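Local coordinates for protein Baccell_00875 (PDB 5NO8) that probably acts as a polysaccharide lyase that removes the L-rhamnose caps linked to glucuronic acid in complex arabinogalactan proteins, at residues A[149-153]-A[212-216]; A[158-164]-A[178-184]. All blocks are in the same frame, centred on the assembly; numbering follows the deposited sequence.

How the contacts relate
Contact 1 closes a long excursion of the chain, and contact 2 is nested inside it. Their centres lie about 12 Å apart, on the same side of the chain's centre, and residues 149-151 and 162-163 join them directly. Arg-162 NE of contact 2 probably donates to Asn-151 OD1 of contact 1 at 2.7 Å, and Ala-163 N probably does so to Asn-149 O at 3.1 Å. Segment 149-153 thus faces 212-216 while its first residues hold the start of an edge strand, 163-168. Both contacts are buried and reach toward the helical C-terminal part of the chain.

Contact 1. Residues A[149-153]-A[212-216]; sequences NDNYP and SQTRG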
loop_
_atom_site.group_PDB
_atom_site.type_symbol
_atom_site.label_atom_id
_atom_site.label_comp_id
_atom_site.label_asym_id
_atom_site.label_seq_id
_atom_site.Cartn_x
_atom_site.Cartn_y
_atom_site.Cartn_z
ATOM N N ASN A 149 -3.041 5.634 -15.400
ATOM C CA ASN A 149 -4.067 6.571 -14.913
ATOM C C ASN A 149 -4.545 6.172 -13.517
ATOM O O ASN A 149 -5.670 5.698 -13.340
ATOM C CB ASN A 149 -5.215 6.620 -15.946
ATOM C CG ASN A 149 -6.038 7.890 -15.877
ATOM O OD1 ASN A 149 -5.697 8.838 -15.191
ATOM N ND2 ASN A 149 -7.151 7.901 -16.626
ATOM N N ASP A 150 -3.640 6.302 -12.550
ATOM C CA ASP A 150 -3.836 5.856 -11.176
ATOM C C ASP A 150 -3.943 7.117 -10.333
ATOM O O ASP A 150 -2.944 7.728 -9.905
ATOM C CB ASP A 150 -2.673 4.965 -10.715
ATOM C CG ASP A 150 -2.934 4.286 -9.367
ATOM O OD1 ASP A 150 -3.718 4.824 -8.527
ATOM O OD2 ASP A 150 -2.360 3.182 -9.144
ATOM N N ASN A 151 -5.180 7.552 -10.137
ATOM C CA ASN A 151 -5.458 8.752 -9.369
ATOM C C ASN A 151 -6.938 8.743 -8.948
ATOM O O ASN A 151 -7.693 7.879 -9.384
ATOM C CB ASN A 151 -5.071 10.011 -10.163
ATOM C CG ASN A 151 -5.595 9.982 -11.575
ATOM O OD1 ASN A 151 -6.795 10.134 -11.773
ATOM N ND2 ASN A 151 -4.695 9.759 -12.569
ATOM N N TYR A 152 -7.296 9.676 -8.075
ATOM C CA TYR A 152 -8.532 9.643 -7.318
ATOM C C TYR A 152 -9.320 10.941 -7.482
ATOM O O TYR A 152 -9.446 11.700 -6.527
ATOM C CB TYR A 152 -8.216 9.453 -5.831
ATOM C CG TYR A 152 -7.455 8.192 -5.444
ATOM C CD1 TYR A 152 -7.761 6.950 -6.012
ATOM C CD2 TYR A 152 -6.494 8.236 -4.426
ATOM C CE1 TYR A 152 -7.080 5.785 -5.620
ATOM C CE2 TYR A 152 -5.824 7.086 -4.020
ATOM C CZ TYR A 152 -6.096 5.873 -4.616
ATOM O OH TYR A 152 -5.408 4.717 -4.196
ATOM N N PRO A 153 -9.849 11.207 -8.682
ATOM C CA PRO A 153 -10.642 12.447 -8.863
ATOM C C PRO A 153 -11.960 12.408 -8.069
ATOM O O PRO A 153 -12.299 13.380 -7.422
ATOM C CB PRO A 153 -10.900 12.483 -10.374
ATOM C CG PRO A 153 -10.797 11.054 -10.807
ATOM C CD PRO A 153 -9.765 10.427 -9.928
ATOM N N SER A 212 -2.847 14.231 -1.877
ATOM C CA SER A 212 -3.116 12.799 -1.791
ATOM C C SER A 212 -3.909 12.180 -2.935
ATOM O O SER A 212 -4.059 10.948 -2.980
ATOM C CB SER A 212 -3.873 12.519 -0.468
ATOM O OG SER A 212 -3.252 13.213 0.629
ATOM N N GLN A 213 -4.430 13.004 -3.858
ATOM C CA GLN A 213 -5.462 12.565 -4.787
ATOM C C GLN A 213 -4.929 11.999 -6.105
ATOM O O GLN A 213 -5.702 11.695 -7.016
ATOM C CB GLN A 213 -6.410 13.730 -5.116
ATOM C CG GLN A 213 -6.851 14.601 -3.952
ATOM C CD GLN A 213 -7.518 13.815 -2.841
ATOM O OE1 GLN A 213 -8.058 12.728 -3.058
ATOM N NE2 GLN A 213 -7.498 14.378 -1.645
ATOM N N THR A 214 -3.606 11.854 -6.203
ATOM C CA THR A 214 -3.004 11.265 -7.371
ATOM C C THR A 214 -1.778 10.486 -6.983
ATOM O O THR A 214 -1.067 10.919 -6.109
ATOM C CB THR A 214 -2.582 12.334 -8.381
ATOM O OG1 THR A 214 -1.982 11.687 -9.501
ATOM C CG2 THR A 214 -1.587 13.351 -7.808
ATOM N N ARG A 215 -1.529 9.385 -7.681
ATOM C CA ARG A 215 -0.335 8.612 -7.451
ATOM C C ARG A 215 0.864 9.274 -8.107
ATOM O O ARG A 215 2.010 8.941 -7.808
ATOM C CB ARG A 215 -0.513 7.206 -7.947
ATOM C CG ARG A 215 0.520 6.243 -7.394
ATOM C CD ARG A 215 0.039 4.843 -7.493
ATOM N NE ARG A 215 1.076 3.900 -7.107
ATOM C CZ ARG A 215 1.022 2.609 -7.379
ATOM N NH1 ARG A 215 -0.032 2.085 -8.040
ATOM N NH2 ARG A 215 2.029 1.828 -6.997
ATOM N N GLY A 216 0.610 10.226 -9.002
ATOM C CA GLY A 216 1.654 10.870 -9.743
ATOM C C GLY A 216 1.949 10.134 -11.043
ATOM O O GLY A 216 1.122 9.379 -11.560
HETATM O O HOH W 1 -1.800 9.232 -11.810
#
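An isolated beta bridge between two loops, with Asn-151 opposite Thr-214, joins segments 149-153 and 212-216; the CA atoms of Asn-151 and Thr-214 are 4.0 Å apart. Two backbone bonds flank the pair: Tyr-152 N donates to Gln-213 O at 2.8 Å, and Arg-215 N to Asp-150 O at 3.1 Å. Beside the bridge, Asn-151 CB rests against Thr-214 OG1. That hydroxyl accepts from Gly-216 N at 3.0 Å, an ST turn that bends the second loop just past the bridge. Water 1 fills the angle between the loops, donating to Asp-150 O and Gly-216 O and accepting from Asn-151 ND2, while Asn-151 OD1 accepts from Arg-162 NE; Asp-150 O thus takes up both Arg-215 N and the water. The loops follow strand 137-145 and precede strand 217-221, neighbours in a mixed sheet, and the bridge carries their association beyond it.

The other side belongs to a salt bridge. Arg-215 runs extended from CG to NE and brings CD 3.4 Å from Asp-150 OD2 as it crosses the acid, before NH1 reaches the same oxygen at 2.8 Å. The planes of the two groups stand 85° apart: OD2 lies in the guanidinium plane, whereas NH1 meets OD2 from above the carboxylate plane, 38° out of it. Asp-150 CG, anti to the backbone N (chi1 -171°), lets OD2 accept from Thr-165 N as well, while Arg-215 donates from NH1 to Thr-165 O and pairs through NH2 with Asp-608. With an alanine here instead of Asp-150, NH1 would probably lose its charged mate and Thr-165 N its acceptor, leaving the guanidinium less firmly fixed. The ring edge of Tyr-152, at CD2, lies 3.9 Å from Ser-212 O, and the ring meets that of His-594, while Gln-213 OE1 accepts from Asn-539 N, both partners in the helical part of the chain.

Contact 2. Residues A[158-164]-A[178-184]; sequences CINSRAH and AIRMGDF
Cys-158 opens the contact by setting its CB 3.7 Å from Met-181 SD, while its carbonyl oxygen lies against Met-181 CB. One residue on, Ile-159 presses CD1 onto Gly-182 CA at 3.5 Å, tighter than usual for two carbons, and its CG2 meets the edge of the Phe-184 ring at CE2. Ile-159 O accepts a weak bond from Gly-182 N; a beta carbon on that glycine would collide with the oxygen, so the helix can come this close only because none is present. Asn-160 offers two oxygens. Asn-160 O accepts from Arg-180 NH1 at 3.0 Å and lies in the guanidinium plane; the arginine chain is bent at chi3 (-52°), which turns NE toward Phe-184 O. Asn-160 OD1 stands near Phe-184 CE2, the amide and ring planes almost parallel, and accepts from Arg-50, which also makes a cation-pi contact with that ring.

Here the helix 155-161 gives way to an edge strand of an eight-stranded antiparallel sheet, and the rest of the contact is the open end of the beta hairpin 163-168/175-180. Arg-162 O accepts at 3.0 Å from the N of Met-181, the first residue after the second strand and part of the type I turn from Arg-180 to Asp-183; Arg-162 NE donates to Asn-151. Ala-163 faces Arg-180 as a non-hydrogen-bonded pair and touches Ala-178 with its methyl. His-164 and Ile-179 form the hydrogen-bonded pair, each N-H donating to the other's carbonyl oxygen. The Met-181 chain, extended beyond CG (chi2 -174°), crosses the imidazole of His-164: CG lies over the centre of one face, a CH-pi contact of 3.5 Å to the centroid, with SD oblique to the ring and CE carried on to Ala-163 O. Water 2, in the ring plane at NE2, links His-164 to Met-181 O.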
loop_
_atom_site.group_PDB
_atom_site.type_symbol
_atom_site.label_atom_id
_atom_site.label_comp_id
_atom_site.label_asym_id
_atom_site.label_seq_id
_atom_site.Cartn_x
_atom_site.Cartn_y
_atom_site.Cartn_z
ATOM N N CYS A 158 -13.308 7.000 -10.592
ATOM C CA CYS A 158 -12.347 5.962 -10.174
ATOM C C CYS A 158 -12.844 4.575 -10.515
ATOM O O CYS A 158 -12.163 3.815 -11.174
ATOM C CB CYS A 158 -12.073 6.032 -8.692
ATOM S SG CYS A 158 -11.073 7.436 -8.268
ATOM N N ILE A 159 -14.069 4.285 -10.097
ATOM C CA ILE A 159 -14.669 2.983 -10.290
ATOM C C ILE A 159 -14.732 2.574 -11.765
ATOM O O ILE A 159 -14.474 1.419 -12.114
ATOM C CB ILE A 159 -16.061 2.984 -9.586
ATOM C CG1 ILE A 159 -15.861 2.881 -8.064
ATOM C CG2 ILE A 159 -17.010 1.940 -10.124
ATOM C CD1 ILE A 159 -15.345 1.565 -7.552
ATOM N N ASN A 160 -15.057 3.530 -12.633
ATOM C CA ASN A 160 -15.275 3.222 -14.037
ATOM C C ASN A 160 -14.074 3.464 -14.941
ATOM O O ASN A 160 -14.000 2.857 -16.003
ATOM C CB ASN A 160 -16.473 4.035 -14.532
ATOM C CG ASN A 160 -17.763 3.563 -13.892
ATOM O OD1 ASN A 160 -18.229 2.451 -14.153
ATOM N ND2 ASN A 160 -18.329 4.389 -13.038
ATOM N N SER A 161 -13.191 4.367 -14.531
ATOM C CA SER A 161 -12.235 4.998 -15.460
ATOM C C SER A 161 -10.818 5.248 -14.945
ATOM O O SER A 161 -10.084 6.007 -15.579
ATOM C CB SER A 161 -12.807 6.363 -15.891
ATOM O OG SER A 161 -14.131 6.195 -16.374
ATOM N N ARG A 162 -10.453 4.653 -13.812
ATOM C CA ARG A 162 -9.082 4.733 -13.278
ATOM C C ARG A 162 -8.631 3.343 -12.892
ATOM O O ARG A 162 -9.440 2.423 -12.790
ATOM C CB ARG A 162 -8.976 5.682 -12.086
ATOM C CG ARG A 162 -9.378 7.129 -12.363
ATOM C CD ARG A 162 -8.403 7.783 -13.337
ATOM N NE ARG A 162 -8.680 9.196 -13.533
ATOM C CZ ARG A 162 -9.616 9.680 -14.358
ATOM N NH1 ARG A 162 -10.379 8.872 -15.076
ATOM N NH2 ARG A 162 -9.798 10.991 -14.446
ATOM N N ALA A 163 -7.332 3.187 -12.683
ATOM C CA ALA A 163 -6.774 1.849 -12.423
ATOM C C ALA A 163 -5.830 1.843 -11.228
ATOM O O ALA A 163 -5.000 2.734 -11.087
ATOM C CB ALA A 163 -6.049 1.346 -13.652
ATOM N N HIS A 164 -5.964 0.809 -10.400
ATOM C CA HIS A 164 -4.942 0.473 -9.401
ATOM C C HIS A 164 -3.788 -0.202 -10.149
ATOM O O HIS A 164 -3.958 -1.274 -10.743
ATOM C CB HIS A 164 -5.518 -0.464 -8.356
ATOM C CG HIS A 164 -6.613 0.148 -7.545
ATOM N ND1 HIS A 164 -6.473 1.365 -6.917
ATOM C CD2 HIS A 164 -7.850 -0.307 -7.223
ATOM C CE1 HIS A 164 -7.579 1.631 -6.241
ATOM N NE2 HIS A 164 -8.433 0.642 -6.423
ATOM N N ALA A 178 -2.674 -3.552 -14.181
ATOM C CA ALA A 178 -3.509 -2.414 -13.933
ATOM C C ALA A 178 -4.966 -2.837 -13.864
ATOM O O ALA A 178 -5.558 -3.232 -14.856
ATOM C CB ALA A 178 -3.282 -1.373 -15.000
ATOM N N ILE A 179 -5.518 -2.788 -12.653
ATOM C CA ILE A 179 -6.871 -3.260 -12.383
ATOM C C ILE A 179 -7.800 -2.066 -12.272
ATOM O O ILE A 179 -7.606 -1.196 -11.439
ATOM C CB ILE A 179 -6.905 -4.102 -11.094
ATOM C CG1 ILE A 179 -5.995 -5.331 -11.212
ATOM C CG2 ILE A 179 -8.323 -4.509 -10.743
ATOM C CD1 ILE A 179 -6.351 -6.310 -12.303
ATOM N N ARG A 180 -8.790 -1.992 -13.146
ATOM C CA ARG A 180 -9.787 -0.937 -13.061
ATOM C C ARG A 180 -10.373 -0.924 -11.660
ATOM O O ARG A 180 -10.671 -1.981 -11.097
ATOM C CB ARG A 180 -10.899 -1.148 -14.094
ATOM C CG ARG A 180 -11.808 0.061 -14.289
ATOM C CD ARG A 180 -13.054 -0.375 -15.046
ATOM N NE ARG A 180 -12.727 -1.088 -16.280
ATOM C CZ ARG A 180 -12.707 -0.584 -17.514
ATOM N NH1 ARG A 180 -13.034 0.673 -17.767
ATOM N NH2 ARG A 180 -12.357 -1.368 -18.516
ATOM N N MET A 181 -10.501 0.256 -11.079
ATOM C CA MET A 181 -10.756 0.353 -9.633
ATOM C C MET A 181 -12.103 -0.261 -9.216
ATOM O O MET A 181 -12.217 -0.847 -8.126
ATOM C CB MET A 181 -10.593 1.781 -9.120
ATOM C CG MET A 181 -9.185 2.352 -9.308
ATOM S SD MET A 181 -9.016 3.946 -8.532
ATOM C CE MET A 181 -7.323 4.378 -8.941
ATOM N N GLY A 182 -13.092 -0.197 -10.099
ATOM C CA GLY A 182 -14.382 -0.870 -9.863
ATOM C C GLY A 182 -14.392 -2.356 -10.125
ATOM O O GLY A 182 -15.430 -2.984 -10.013
ATOM N N ASP A 183 -13.256 -2.910 -10.539
ATOM C CA ASP A 183 -13.099 -4.313 -10.884
ATOM C C ASP A 183 -13.774 -4.754 -12.175
ATOM O O ASP A 183 -13.762 -5.937 -12.479
ATOM C CB ASP A 183 -13.502 -5.252 -9.729
ATOM C CG ASP A 183 -12.902 -6.649 -9.872
ATOM O OD1 ASP A 183 -11.679 -6.746 -10.082
ATOM O OD2 ASP A 183 -13.650 -7.637 -9.794
ATOM N N PHE A 184 -14.314 -3.825 -12.965
ATOM C CA PHE A 184 -14.986 -4.207 -14.206
ATOM C C PHE A 184 -13.921 -4.476 -15.273
ATOM O O PHE A 184 -13.008 -3.679 -15.441
ATOM C CB PHE A 184 -15.912 -3.103 -14.716
ATOM C CG PHE A 184 -16.882 -2.597 -13.692
ATOM C CD1 PHE A 184 -17.925 -3.401 -13.254
ATOM C CD2 PHE A 184 -16.754 -1.307 -13.164
ATOM C CE1 PHE A 184 -18.829 -2.933 -12.302
ATOM C CE2 PHE A 184 -17.651 -0.839 -12.215
ATOM C CZ PHE A 184 -18.689 -1.651 -11.785
HETATM O O HOH W 2 -11.009 -0.176 -5.825
#